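Local coordinates for uncharacterized protein (Bacteroides eggerthii DSM 20697, PDB 4ECO) that is of unknown function but, as a leucine-rich repeat protein, probably binds a protein partner or other ligand, at residues T25-K30 with I101-E106; G116-E121 with M213-F218; P154-S159 with K176-I181. All blocks are in the same frame, centred on the assembly; numbering follows the deposited sequence.

Contact 2 is buried, contact 1 is partly buried and contact 3 lies on the surface. Contact 1 ties helix 27-41 to the loop ahead of strand 109-111, and contact 2 joins the loop just after that same strand to the end of its parallel neighbour, strand 210-214; their centres are about 27 Å apart. Contact 3 lies about as far from contact 2 on its other flank, within the long excursion between 121 and 213, and brackets helix 160-168. The chemistry follows the setting: an amide hydrogen-bonded to a glutamate and a lysine in contact 1, a carboxylate shared by a sodium ion and N-H donors in contact 2, unbonded touches in contact 3.

Contact 1: residues T25-K30 with I101-E106; sequences TAEYIK and IGQLTE
Gln103 reaches across to helix 27-41 and sets its side-chain amide against Glu27 and Lys30. The close-packed part is this buried amide: NE2 of Gln103 gives a nearly straight bond to OE1 of Glu27 (2.8 Å, 167°), with the carboxylate and amide groups close to coplanar. The oxygen is used differently, since NZ of Lys30 comes to OE1 of Gln103 at 3.0 Å from above the carbonyl plane. CB of Lys30 lies 3.5 Å from NE2 of Gln103. Tyr234 and Tyr238 of helix 233-238 also touch the glutamine, and NE2 donates as well to OD1 of Asp31, the residue after Lys30. With CG pointing away from its own backbone N (chi1 173°) and a bend at chi2, Gln103 brings its amide to both partners. A leucine here has no amide to offer, and Glu27 and Asp31 would probably be left without their shared donor and Lys30 with Glu27 alone of the pair. On the helix side Glu27 and Lys30 stay partly exposed, their charges held by a salt bridge from NZ of Lys30 to OE1 of Glu27 (3.0 Å); one carboxylate oxygen thus takes both amide N-H and ammonium. A helix packed in this way on the loop between early strands is consistent with the N-terminal cap of a leucine-rich repeat solenoid.

Contact 2: residues G116-E121 with M213-F218; sequences GEKVNE and MGNSPF. With NA (sodium ion), chain C.
OE2 of Glu117, whose carboxylate meets Asn215 through its other oxygen, is held by a metal and an N-H: it stands 2.8 Å from the sodium ion, which the carbonyl of Ser192 also binds, and it accepts from the backbone N of Gly90. OE1 takes the backbone N-H of Ser114 and, across the contact, a weak bond: ND2 of Asn215 stands 3.3 Å from OE1 of Glu117, at 150°, with the amide turned 53° from the carboxylate. Ser114 also takes a bond from the same ND2 through its carbonyl, and so holds both ends of the pair. Glu117 gets there with a chain extended beyond CG (chi2 175°), running past Asn215 in the opposite direction.

Lys118 flanks the amide with its hydrocarbon part. Its chain is bent at chi2 and chi3, which brings CE to 3.3 Å from OD1 of Asn215 and lays CG at 3.6 Å from the same oxygen. That oxygen accepts from Asn258, and the ammonium of Lys118 goes to Gln190. The contact joins the loop after strand 109-111 to the end of its parallel neighbour, strand 210-214, in the leucine-rich repeat array. Asn215 follows directly on that strand, and its backbone bonds to Tyr257 and Ser192 fix the CA from which the side chain leaves. With a sodium ion and several N-H groups converging on it, the buried carboxylate is probably ionised, and the bonds from Ser114 and Gly90, with the weak one from Asn215, would limit its rotation and keep OE2 on the sodium ion.

Contact 3: residues P154-S159 with K176-I181; sequences PREDFS and KKSSRI
Van der Waals touches, with no hydrogen bond across, make up the contact between Glu156 and the 176-181 segment. OG of Ser178 sits over the flat of the Glu156 carboxylate, 3.5 Å from its CD, and keeps 3.6 Å from CG of the same side chain. The two carboxylate oxygens are scarcely farther from it: OG of Ser178 is 3.7 Å from OE1 of Glu156 and 3.8 Å from OE2. The glutamate is directed there with CG turned away from the backbone N (chi1 -177°) and a bend at chi2 (54°) that places the carboxylate beside OG of Ser178.

Glu156 belongs to a short 3-10 turn that leads into helix 160-168, for which Ser159 is the N-cap. This excursion runs across the parallel strands of the leucine-rich repeats, with Phe158 packed on strands 435-439 and 461-463.

Polar against polar there is one approach, OE1 of Glu156 at 3.6 Å from the backbone O of Lys176, two acceptors merely side by side. The charge of the glutamate is answered instead by a salt bridge from OE2 to Lys163 of helix 160-168. Ser178 and Lys176 are exposed at the surface, and Ser178 also touches Tyr152, the residue on which Arg180 makes a cation-pi contact.

Contact 1: residues T25-K30 with I101-E106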
ATOM      1  N   THR A  25      31.722  22.141 -33.956  1.00 81.87           N
ATOM      2  CA  THR A  25      30.345  21.681 -33.844  1.00 79.67           C
ATOM      3  C   THR A  25      29.745  22.053 -32.461  1.00 81.84           C
ATOM      4  O   THR A  25      30.376  21.819 -31.418  1.00 82.63           O
ATOM      5  CB  THR A  25      30.293  20.166 -34.140  1.00 83.64           C
ATOM      6  OG1 THR A  25      28.960  19.694 -33.981  1.00 78.35           O
ATOM      7  CG2 THR A  25      31.297  19.332 -33.309  1.00 82.72           C
ATOM      8  N   ALA A  26      28.518  22.642 -32.481  1.00 74.87           N
ATOM      9  CA  ALA A  26      27.759  23.078 -31.301  1.00 72.98           C
ATOM     10  C   ALA A  26      27.331  21.895 -30.436  1.00 73.06           C
ATOM     11  O   ALA A  26      27.052  20.822 -30.966  1.00 71.68           O
ATOM     12  CB  ALA A  26      26.541  23.864 -31.733  1.00 73.85           C
ATOM     13  N   GLU A  27      27.258  22.099 -29.103  1.00 67.98           N
ATOM     14  CA  GLU A  27      26.961  21.043 -28.125  1.00 64.64           C
ATOM     15  C   GLU A  27      25.600  20.409 -28.325  1.00 64.86           C
ATOM     16  O   GLU A  27      25.504  19.181 -28.266  1.00 62.50           O
ATOM     17  CB  GLU A  27      27.077  21.551 -26.679  1.00 65.76           C
ATOM     18  CG  GLU A  27      28.514  21.688 -26.185  1.00 70.56           C
ATOM     19  CD  GLU A  27      29.402  20.459 -26.292  1.00 77.56           C
ATOM     20  OE1 GLU A  27      28.915  19.337 -26.016  1.00 47.46           O
ATOM     21  OE2 GLU A  27      30.591  20.624 -26.656  1.00 72.54           O
ATOM     22  N   TYR A  28      24.568  21.209 -28.608  1.00 61.66           N
ATOM     23  CA  TYR A  28      23.230  20.656 -28.802  1.00 60.39           C
ATOM     24  C   TYR A  28      23.219  19.708 -30.037  1.00 62.97           C
ATOM     25  O   TYR A  28      22.557  18.675 -29.994  1.00 62.24           O
ATOM     26  CB  TYR A  28      22.184  21.775 -28.905  1.00 62.63           C
ATOM     27  CG  TYR A  28      22.131  22.485 -30.235  1.00 65.80           C
ATOM     28  CD1 TYR A  28      23.026  23.505 -30.539  1.00 68.52           C
ATOM     29  CD2 TYR A  28      21.161  22.161 -31.181  1.00 66.76           C
ATOM     30  CE1 TYR A  28      22.982  24.161 -31.768  1.00 68.81           C
ATOM     31  CE2 TYR A  28      21.095  22.824 -32.403  1.00 69.13           C
ATOM     32  CZ  TYR A  28      22.014  23.820 -32.697  1.00 76.37           C
ATOM     33  OH  TYR A  28      21.950  24.473 -33.905  1.00 79.59           O
ATOM     34  N   ILE A  29      24.023  20.008 -31.077  1.00 58.81           N
ATOM     35  CA  ILE A  29      24.181  19.144 -32.249  1.00 57.24           C
ATOM     36  C   ILE A  29      24.909  17.822 -31.818  1.00 59.30           C
ATOM     37  O   ILE A  29      24.467  16.724 -32.187  1.00 57.27           O
ATOM     38  CB  ILE A  29      24.929  19.912 -33.382  1.00 61.19           C
ATOM     39  CG1 ILE A  29      24.108  21.130 -33.909  1.00 61.84           C
ATOM     40  CG2 ILE A  29      25.398  18.990 -34.522  1.00 61.36           C
ATOM     41  CD1 ILE A  29      22.788  20.839 -34.763  1.00 63.35           C
ATOM     42  N   LYS A  30      25.989  17.936 -31.007  1.00 55.77           N
ATOM     43  CA  LYS A  30      26.751  16.782 -30.511  1.00 55.08           C
ATOM     44  C   LYS A  30      25.815  15.814 -29.731  1.00 57.41           C
ATOM     45  O   LYS A  30      25.955  14.584 -29.867  1.00 56.19           O
ATOM     46  CB  LYS A  30      27.940  17.248 -29.647  1.00 58.31           C
ATOM     47  CG  LYS A  30      29.043  17.964 -30.468  1.00 73.97           C
ATOM     48  CD  LYS A  30      30.025  18.848 -29.661  1.00 87.18           C
ATOM     49  CE  LYS A  30      31.170  18.118 -28.966  1.00101.94           C
ATOM     50  NZ  LYS A  30      30.868  17.725 -27.552  1.00107.57           N
ATOM     51  N   ILE A 101      26.096   8.201 -24.304  1.00 43.93           N
ATOM     52  CA  ILE A 101      25.167   8.706 -23.299  1.00 41.83           C
ATOM     53  C   ILE A 101      25.827   9.855 -22.496  1.00 46.86           C
ATOM     54  O   ILE A 101      25.141  10.838 -22.198  1.00 46.49           O
ATOM     55  CB  ILE A 101      24.636   7.548 -22.387  1.00 42.55           C
ATOM     56  CG1 ILE A 101      23.468   7.974 -21.481  1.00 41.36           C
ATOM     57  CG2 ILE A 101      25.714   6.808 -21.610  1.00 42.17           C
ATOM     58  CD1 ILE A 101      22.115   7.656 -22.045  1.00 40.90           C
ATOM     59  N   GLY A 102      27.146   9.756 -22.260  1.00 44.39           N
ATOM     60  CA  GLY A 102      27.957  10.728 -21.522  1.00 45.15           C
ATOM     61  C   GLY A 102      28.039  12.126 -22.116  1.00 49.67           C
ATOM     62  O   GLY A 102      28.448  13.063 -21.435  1.00 49.07           O
ATOM     63  N   GLN A 103      27.622  12.282 -23.376  1.00 47.00           N
ATOM     64  CA  GLN A 103      27.581  13.555 -24.094  1.00 47.96           C
ATOM     65  C   GLN A 103      26.456  14.454 -23.553  1.00 52.67           C
ATOM     66  O   GLN A 103      26.622  15.680 -23.474  1.00 54.88           O
ATOM     67  CB  GLN A 103      27.395  13.293 -25.617  1.00 48.87           C
ATOM     68  CG  GLN A 103      27.166  14.524 -26.501  1.00 56.69           C
ATOM     69  CD  GLN A 103      28.133  15.662 -26.282  1.00 69.31           C
ATOM     70  OE1 GLN A 103      29.356  15.485 -26.151  1.00 63.61           O
ATOM     71  NE2 GLN A 103      27.583  16.858 -26.233  1.00 56.91           N
ATOM     72  N   LEU A 104      25.323  13.835 -23.187  1.00 46.64           N
ATOM     73  CA  LEU A 104      24.104  14.488 -22.721  1.00 45.51           C
ATOM     74  C   LEU A 104      24.276  14.965 -21.299  1.00 50.09           C
ATOM     75  O   LEU A 104      23.576  14.492 -20.407  1.00 48.59           O
ATOM     76  CB  LEU A 104      22.916  13.496 -22.815  1.00 43.75           C
ATOM     77  CG  LEU A 104      22.696  12.749 -24.126  1.00 45.55           C
ATOM     78  CD1 LEU A 104      21.441  11.937 -24.049  1.00 43.98           C
ATOM     79  CD2 LEU A 104      22.611  13.696 -25.287  1.00 45.67           C
ATOM     80  N   THR A 105      25.208  15.909 -21.081  1.00 47.60           N
ATOM     81  CA  THR A 105      25.567  16.403 -19.744  1.00 46.98           C
ATOM     82  C   THR A 105      24.495  17.324 -19.111  1.00 49.48           C
ATOM     83  O   THR A 105      24.560  17.586 -17.903  1.00 49.97           O
ATOM     84  CB  THR A 105      26.904  17.123 -19.811  1.00 50.80           C
ATOM     85  OG1 THR A 105      26.879  18.114 -20.851  1.00 53.79           O
ATOM     86  CG2 THR A 105      28.062  16.153 -19.988  1.00 39.41           C
ATOM     87  N   GLU A 106      23.500  17.762 -19.887  1.00 44.96           N
ATOM     88  CA  GLU A 106      22.456  18.639 -19.355  1.00 44.99           C
ATOM     89  C   GLU A 106      21.287  17.829 -18.849  1.00 50.15           C
ATOM     90  O   GLU A 106      20.308  18.408 -18.351  1.00 49.21           O
ATOM     91  CB  GLU A 106      21.979  19.674 -20.402  1.00 46.39           C
ATOM     92  CG  GLU A 106      23.063  20.653 -20.826  1.00 54.47           C
ATOM     93  CD  GLU A 106      23.914  21.231 -19.707  1.00 70.27           C
ATOM     94  OE1 GLU A 106      23.329  21.743 -18.726  1.00 40.00           O
ATOM     95  OE2 GLU A 106      25.164  21.171 -19.810  1.00 69.86           O
TER

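Contact 2: residues G116-E121 with M213-F218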
ATOM      1  N   GLY A 116       6.257   1.735 -14.240  1.00 40.75           N
ATOM      2  CA  GLY A 116       5.154   2.243 -15.044  1.00 39.78           C
ATOM      3  C   GLY A 116       4.814   1.337 -16.216  1.00 46.13           C
ATOM      4  O   GLY A 116       3.642   1.150 -16.545  1.00 48.25           O
ATOM      5  N   GLU A 117       5.832   0.725 -16.822  1.00 41.96           N
ATOM      6  CA  GLU A 117       5.684  -0.173 -17.975  1.00 41.10           C
ATOM      7  C   GLU A 117       4.820  -1.406 -17.654  1.00 48.86           C
ATOM      8  O   GLU A 117       4.099  -1.880 -18.541  1.00 51.19           O
ATOM      9  CB  GLU A 117       7.053  -0.607 -18.475  1.00 41.60           C
ATOM     10  CG  GLU A 117       7.818   0.528 -19.139  1.00 38.48           C
ATOM     11  CD  GLU A 117       9.229   0.169 -19.551  1.00 55.67           C
ATOM     12  OE1 GLU A 117       9.959  -0.398 -18.700  1.00 38.80           O
ATOM     13  OE2 GLU A 117       9.610   0.461 -20.713  1.00 39.17           O
ATOM     14  N   LYS A 118       4.833  -1.870 -16.386  1.00 44.64           N
ATOM     15  CA  LYS A 118       4.023  -3.006 -15.943  1.00 43.47           C
ATOM     16  C   LYS A 118       2.550  -2.610 -15.790  1.00 44.75           C
ATOM     17  O   LYS A 118       1.698  -3.499 -15.805  1.00 44.33           O
ATOM     18  CB  LYS A 118       4.554  -3.608 -14.607  1.00 45.99           C
ATOM     19  CG  LYS A 118       5.837  -4.476 -14.706  1.00 56.98           C
ATOM     20  CD  LYS A 118       5.744  -5.686 -15.677  1.00 61.46           C
ATOM     21  CE  LYS A 118       6.651  -5.478 -16.870  1.00 63.46           C
ATOM     22  NZ  LYS A 118       6.306  -6.317 -18.039  1.00 65.20           N
ATOM     23  N   VAL A 119       2.247  -1.297 -15.637  1.00 40.42           N
ATOM     24  CA  VAL A 119       0.857  -0.796 -15.460  1.00 39.60           C
ATOM     25  C   VAL A 119       0.461   0.165 -16.610  1.00 45.16           C
ATOM     26  O   VAL A 119      -0.465   0.964 -16.454  1.00 43.77           O
ATOM     27  CB  VAL A 119       0.586  -0.133 -14.067  1.00 41.50           C
ATOM     28  CG1 VAL A 119       0.663  -1.161 -12.948  1.00 41.26           C
ATOM     29  CG2 VAL A 119       1.521   1.039 -13.792  1.00 40.82           C
ATOM     30  N   ASN A 120       1.152   0.064 -17.760  1.00 45.79           N
ATOM     31  CA  ASN A 120       0.904   0.854 -18.974  1.00 47.41           C
ATOM     32  C   ASN A 120       0.804   2.384 -18.651  1.00 53.95           C
ATOM     33  O   ASN A 120      -0.172   3.059 -19.010  1.00 54.39           O
ATOM     34  CB  ASN A 120      -0.373   0.351 -19.696  1.00 45.93           C
ATOM     35  CG  ASN A 120      -0.616   0.944 -21.059  1.00 79.09           C
ATOM     36  OD1 ASN A 120       0.303   1.379 -21.784  1.00 71.11           O
ATOM     37  ND2 ASN A 120      -1.880   0.979 -21.429  1.00 78.72           N
ATOM     38  N   GLU A 121       1.832   2.914 -17.964  1.00 49.95           N
ATOM     39  CA  GLU A 121       1.930   4.329 -17.598  1.00 48.54           C
ATOM     40  C   GLU A 121       3.296   4.872 -17.877  1.00 54.53           C
ATOM     41  O   GLU A 121       4.287   4.211 -17.563  1.00 55.88           O
ATOM     42  CB  GLU A 121       1.620   4.531 -16.116  1.00 49.11           C
ATOM     43  CG  GLU A 121       0.154   4.416 -15.744  1.00 55.40           C
ATOM     44  CD  GLU A 121      -0.133   4.817 -14.315  1.00 71.43           C
ATOM     45  OE1 GLU A 121       0.190   5.971 -13.939  1.00 74.76           O
ATOM     46  OE2 GLU A 121      -0.693   3.978 -13.571  1.00 55.47           O
HETATM   47  N   MSE A 213      15.411   2.400 -14.119  1.00 34.45           N
HETATM   48  CA  MSE A 213      15.555   1.257 -15.000  1.00 32.94           C
HETATM   49  C   MSE A 213      14.701   0.143 -14.458  1.00 38.40           C
HETATM   50  O   MSE A 213      14.464   0.059 -13.241  1.00 37.38           O
HETATM   51  CB  MSE A 213      17.015   0.822 -15.253  1.00 34.82           C
HETATM   52  CG  MSE A 213      17.763   0.206 -14.079  1.00 39.99           C
HETATM   53 SE   MSE A 213      19.696   0.583 -14.301  0.75 45.85          SE
HETATM   54  CE  MSE A 213      19.733   2.131 -13.067  1.00 41.95           C
ATOM     55  N   GLY A 214      14.185  -0.665 -15.375  1.00 35.61           N
ATOM     56  CA  GLY A 214      13.351  -1.790 -14.992  1.00 35.02           C
ATOM     57  C   GLY A 214      12.952  -2.693 -16.122  1.00 40.46           C
ATOM     58  O   GLY A 214      12.948  -2.282 -17.285  1.00 42.90           O
ATOM     59  N   ASN A 215      12.624  -3.943 -15.769  1.00 35.93           N
ATOM     60  CA  ASN A 215      12.129  -5.037 -16.620  1.00 34.24           C
ATOM     61  C   ASN A 215      13.167  -5.383 -17.710  1.00 35.42           C
ATOM     62  O   ASN A 215      12.808  -5.739 -18.828  1.00 33.75           O
ATOM     63  CB  ASN A 215      10.764  -4.668 -17.197  1.00 30.86           C
ATOM     64  CG  ASN A 215       9.867  -3.988 -16.186  1.00 43.21           C
ATOM     65  OD1 ASN A 215       9.409  -4.598 -15.227  1.00 41.28           O
ATOM     66  ND2 ASN A 215       9.695  -2.684 -16.310  1.00 35.57           N
ATOM     67  N   SER A 216      14.461  -5.324 -17.327  1.00 33.06           N
ATOM     68  CA  SER A 216      15.631  -5.549 -18.177  1.00 34.40           C
ATOM     69  C   SER A 216      16.312  -6.858 -17.871  1.00 40.80           C
ATOM     70  O   SER A 216      16.356  -7.265 -16.709  1.00 41.85           O
ATOM     71  CB  SER A 216      16.641  -4.414 -18.004  1.00 38.24           C
ATOM     72  OG  SER A 216      16.283  -3.239 -18.717  1.00 42.96           O
ATOM     73  N   PRO A 217      16.911  -7.511 -18.883  1.00 39.23           N
ATOM     74  CA  PRO A 217      17.554  -8.810 -18.628  1.00 39.93           C
ATOM     75  C   PRO A 217      19.028  -8.717 -18.242  1.00 44.66           C
ATOM     76  O   PRO A 217      19.684  -9.767 -18.133  1.00 44.19           O
ATOM     77  CB  PRO A 217      17.419  -9.523 -19.970  1.00 41.73           C
ATOM     78  CG  PRO A 217      17.387  -8.439 -20.980  1.00 45.88           C
ATOM     79  CD  PRO A 217      16.925  -7.181 -20.326  1.00 41.10           C
ATOM     80  N   PHE A 218      19.557  -7.488 -18.035  1.00 40.38           N
ATOM     81  CA  PHE A 218      20.982  -7.336 -17.732  1.00 40.95           C
ATOM     82  C   PHE A 218      21.346  -7.908 -16.353  1.00 45.94           C
ATOM     83  O   PHE A 218      20.479  -8.119 -15.504  1.00 45.01           O
ATOM     84  CB  PHE A 218      21.456  -5.868 -17.837  1.00 41.69           C
ATOM     85  CG  PHE A 218      20.572  -4.788 -17.252  1.00 41.08           C
ATOM     86  CD1 PHE A 218      19.977  -4.948 -15.999  1.00 41.17           C
ATOM     87  CD2 PHE A 218      20.426  -3.564 -17.898  1.00 42.00           C
ATOM     88  CE1 PHE A 218      19.209  -3.926 -15.435  1.00 40.88           C
ATOM     89  CE2 PHE A 218      19.646  -2.549 -17.330  1.00 43.80           C
ATOM     90  CZ  PHE A 218      19.048  -2.733 -16.096  1.00 39.99           C
TER
HETATM   91 NA    NA C1001       9.292  -1.189 -22.980  1.00 42.76          NA

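Contact 3: residues P154-S159 with K176-I181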
ATOM      1  N   PRO A 154      -7.390  -0.204   5.283  1.00 34.70           N
ATOM      2  CA  PRO A 154      -7.713  -1.406   6.072  1.00 34.06           C
ATOM      3  C   PRO A 154      -9.205  -1.485   6.445  1.00 39.01           C
ATOM      4  O   PRO A 154      -9.659  -2.576   6.790  1.00 38.92           O
ATOM      5  CB  PRO A 154      -6.821  -1.265   7.309  1.00 35.85           C
ATOM      6  CG  PRO A 154      -5.695  -0.354   6.870  1.00 40.37           C
ATOM      7  CD  PRO A 154      -6.364   0.622   5.961  1.00 35.96           C
ATOM      8  N   ARG A 155      -9.987  -0.363   6.317  1.00 34.77           N
ATOM      9  CA  ARG A 155     -11.428  -0.374   6.622  1.00 33.98           C
ATOM     10  C   ARG A 155     -12.215  -1.181   5.550  1.00 41.12           C
ATOM     11  O   ARG A 155     -13.350  -1.561   5.779  1.00 42.07           O
ATOM     12  CB  ARG A 155     -11.986   1.042   6.764  1.00 27.11           C
ATOM     13  CG  ARG A 155     -11.273   1.848   7.831  1.00 30.32           C
ATOM     14  CD  ARG A 155     -11.772   3.268   7.908  1.00 32.69           C
ATOM     15  NE  ARG A 155     -11.731   3.884   6.589  1.00 38.54           N
ATOM     16  CZ  ARG A 155     -12.409   4.970   6.244  1.00 50.73           C
ATOM     17  NH1 ARG A 155     -13.199   5.576   7.123  1.00 30.29           N
ATOM     18  NH2 ARG A 155     -12.331   5.441   5.005  1.00 35.17           N
ATOM     19  N   GLU A 156     -11.576  -1.505   4.430  1.00 39.66           N
ATOM     20  CA  GLU A 156     -12.114  -2.305   3.328  1.00 40.53           C
ATOM     21  C   GLU A 156     -12.670  -3.660   3.838  1.00 45.07           C
ATOM     22  O   GLU A 156     -13.675  -4.163   3.327  1.00 46.24           O
ATOM     23  CB  GLU A 156     -10.987  -2.528   2.276  1.00 41.53           C
ATOM     24  CG  GLU A 156     -11.385  -3.293   1.025  1.00 54.49           C
ATOM     25  CD  GLU A 156     -12.578  -2.785   0.234  1.00 84.97           C
ATOM     26  OE1 GLU A 156     -12.743  -1.547   0.110  1.00 74.58           O
ATOM     27  OE2 GLU A 156     -13.330  -3.640  -0.291  1.00 87.26           O
ATOM     28  N   ASP A 157     -12.026  -4.217   4.859  1.00 41.34           N
ATOM     29  CA  ASP A 157     -12.376  -5.500   5.457  1.00 41.57           C
ATOM     30  C   ASP A 157     -13.638  -5.444   6.300  1.00 44.42           C
ATOM     31  O   ASP A 157     -14.087  -6.503   6.770  1.00 46.44           O
ATOM     32  CB  ASP A 157     -11.225  -6.044   6.295  1.00 43.58           C
ATOM     33  CG  ASP A 157     -10.131  -6.607   5.431  1.00 51.51           C
ATOM     34  OD1 ASP A 157     -10.456  -7.177   4.367  1.00 50.97           O
ATOM     35  OD2 ASP A 157      -8.950  -6.512   5.835  1.00 63.46           O
ATOM     36  N   PHE A 158     -14.227  -4.241   6.467  1.00 36.11           N
ATOM     37  CA  PHE A 158     -15.505  -4.111   7.136  1.00 34.33           C
ATOM     38  C   PHE A 158     -16.587  -4.655   6.238  1.00 38.21           C
ATOM     39  O   PHE A 158     -16.464  -4.576   5.016  1.00 36.52           O
ATOM     40  CB  PHE A 158     -15.795  -2.660   7.488  1.00 35.09           C
ATOM     41  CG  PHE A 158     -15.112  -2.184   8.728  1.00 36.16           C
ATOM     42  CD1 PHE A 158     -15.259  -2.873   9.926  1.00 39.85           C
ATOM     43  CD2 PHE A 158     -14.445  -0.970   8.743  1.00 38.08           C
ATOM     44  CE1 PHE A 158     -14.679  -2.400  11.097  1.00 41.55           C
ATOM     45  CE2 PHE A 158     -13.870  -0.488   9.916  1.00 41.85           C
ATOM     46  CZ  PHE A 158     -13.973  -1.219  11.080  1.00 41.31           C
ATOM     47  N   SER A 159     -17.657  -5.182   6.827  1.00 36.00           N
ATOM     48  CA  SER A 159     -18.770  -5.730   6.065  1.00 35.60           C
ATOM     49  C   SER A 159     -19.459  -4.633   5.267  1.00 42.51           C
ATOM     50  O   SER A 159     -19.366  -3.445   5.611  1.00 42.25           O
ATOM     51  CB  SER A 159     -19.766  -6.406   6.998  1.00 37.30           C
ATOM     52  OG  SER A 159     -20.433  -5.469   7.826  1.00 41.97           O
ATOM     53  N   LYS A 176     -13.404   4.177  -0.102  1.00 49.64           N
ATOM     54  CA  LYS A 176     -13.234   4.043  -1.546  1.00 49.97           C
ATOM     55  C   LYS A 176     -13.005   2.590  -1.952  1.00 56.02           C
ATOM     56  O   LYS A 176     -12.383   1.820  -1.205  1.00 56.47           O
ATOM     57  CB  LYS A 176     -12.039   4.878  -2.034  1.00 51.50           C
ATOM     58  CG  LYS A 176     -12.308   6.323  -2.387  1.00 63.44           C
ATOM     59  CD  LYS A 176     -11.078   6.871  -3.149  1.00 80.20           C
ATOM     60  CE  LYS A 176     -11.360   8.066  -4.056  1.00 91.20           C
ATOM     61  NZ  LYS A 176     -10.344   8.207  -5.150  1.00 86.21           N
ATOM     62  N   LYS A 177     -13.460   2.238  -3.165  1.00 53.44           N
ATOM     63  CA  LYS A 177     -13.226   0.941  -3.780  1.00 53.97           C
ATOM     64  C   LYS A 177     -11.723   0.769  -3.968  1.00 59.64           C
ATOM     65  O   LYS A 177     -11.015   1.739  -4.273  1.00 59.12           O
ATOM     66  CB  LYS A 177     -13.979   0.843  -5.126  1.00 57.36           C
ATOM     67  CG  LYS A 177     -13.896  -0.519  -5.829  1.00 75.08           C
ATOM     68  CD  LYS A 177     -14.575  -0.507  -7.205  1.00 85.63           C
ATOM     69  CE  LYS A 177     -14.445  -1.837  -7.907  1.00 97.95           C
ATOM     70  NZ  LYS A 177     -15.090  -1.809  -9.240  1.00106.86           N
ATOM     71  N   SER A 178     -11.243  -0.461  -3.761  1.00 57.75           N
ATOM     72  CA  SER A 178      -9.836  -0.819  -3.865  1.00 57.80           C
ATOM     73  C   SER A 178      -9.302  -0.502  -5.244  1.00 60.38           C
ATOM     74  O   SER A 178      -9.961  -0.781  -6.258  1.00 60.36           O
ATOM     75  CB  SER A 178      -9.651  -2.299  -3.553  1.00 63.47           C
ATOM     76  OG  SER A 178     -10.213  -2.638  -2.293  1.00 76.09           O
ATOM     77  N   SER A 179      -8.122   0.111  -5.271  1.00 55.40           N
ATOM     78  CA  SER A 179      -7.427   0.506  -6.498  1.00 54.19           C
ATOM     79  C   SER A 179      -6.015  -0.109  -6.585  1.00 54.86           C
ATOM     80  O   SER A 179      -5.398  -0.058  -7.655  1.00 55.91           O
ATOM     81  CB  SER A 179      -7.334   2.029  -6.566  1.00 58.41           C
ATOM     82  OG  SER A 179      -6.919   2.566  -5.318  1.00 68.45           O
ATOM     83  N   ARG A 180      -5.507  -0.681  -5.465  1.00 47.62           N
ATOM     84  CA  ARG A 180      -4.157  -1.230  -5.369  1.00 46.11           C
ATOM     85  C   ARG A 180      -4.002  -2.431  -6.285  1.00 50.24           C
ATOM     86  O   ARG A 180      -4.843  -3.336  -6.277  1.00 48.94           O
ATOM     87  CB  ARG A 180      -3.788  -1.598  -3.914  1.00 43.80           C
ATOM     88  CG  ARG A 180      -2.392  -2.194  -3.734  1.00 45.27           C
ATOM     89  CD  ARG A 180      -1.968  -2.392  -2.288  1.00 55.27           C
ATOM     90  NE  ARG A 180      -2.824  -3.329  -1.568  1.00 69.13           N
ATOM     91  CZ  ARG A 180      -2.714  -4.650  -1.608  1.00 89.11           C
ATOM     92  NH1 ARG A 180      -1.773  -5.227  -2.355  1.00 71.04           N
ATOM     93  NH2 ARG A 180      -3.556  -5.408  -0.919  1.00 90.66           N
ATOM     94  N   ILE A 181      -2.913  -2.409  -7.091  1.00 46.19           N
ATOM     95  CA  ILE A 181      -2.536  -3.469  -8.014  1.00 44.37           C
ATOM     96  C   ILE A 181      -1.653  -4.468  -7.292  1.00 47.80           C
ATOM     97  O   ILE A 181      -0.748  -4.085  -6.544  1.00 45.57           O
ATOM     98  CB  ILE A 181      -1.821  -2.901  -9.286  1.00 46.68           C
ATOM     99  CG1 ILE A 181      -2.617  -1.793  -9.993  1.00 46.85           C
ATOM    100  CG2 ILE A 181      -1.337  -3.982 -10.259  1.00 44.76           C
ATOM    101  CD1 ILE A 181      -4.056  -2.123 -10.413  1.00 54.77           C
TER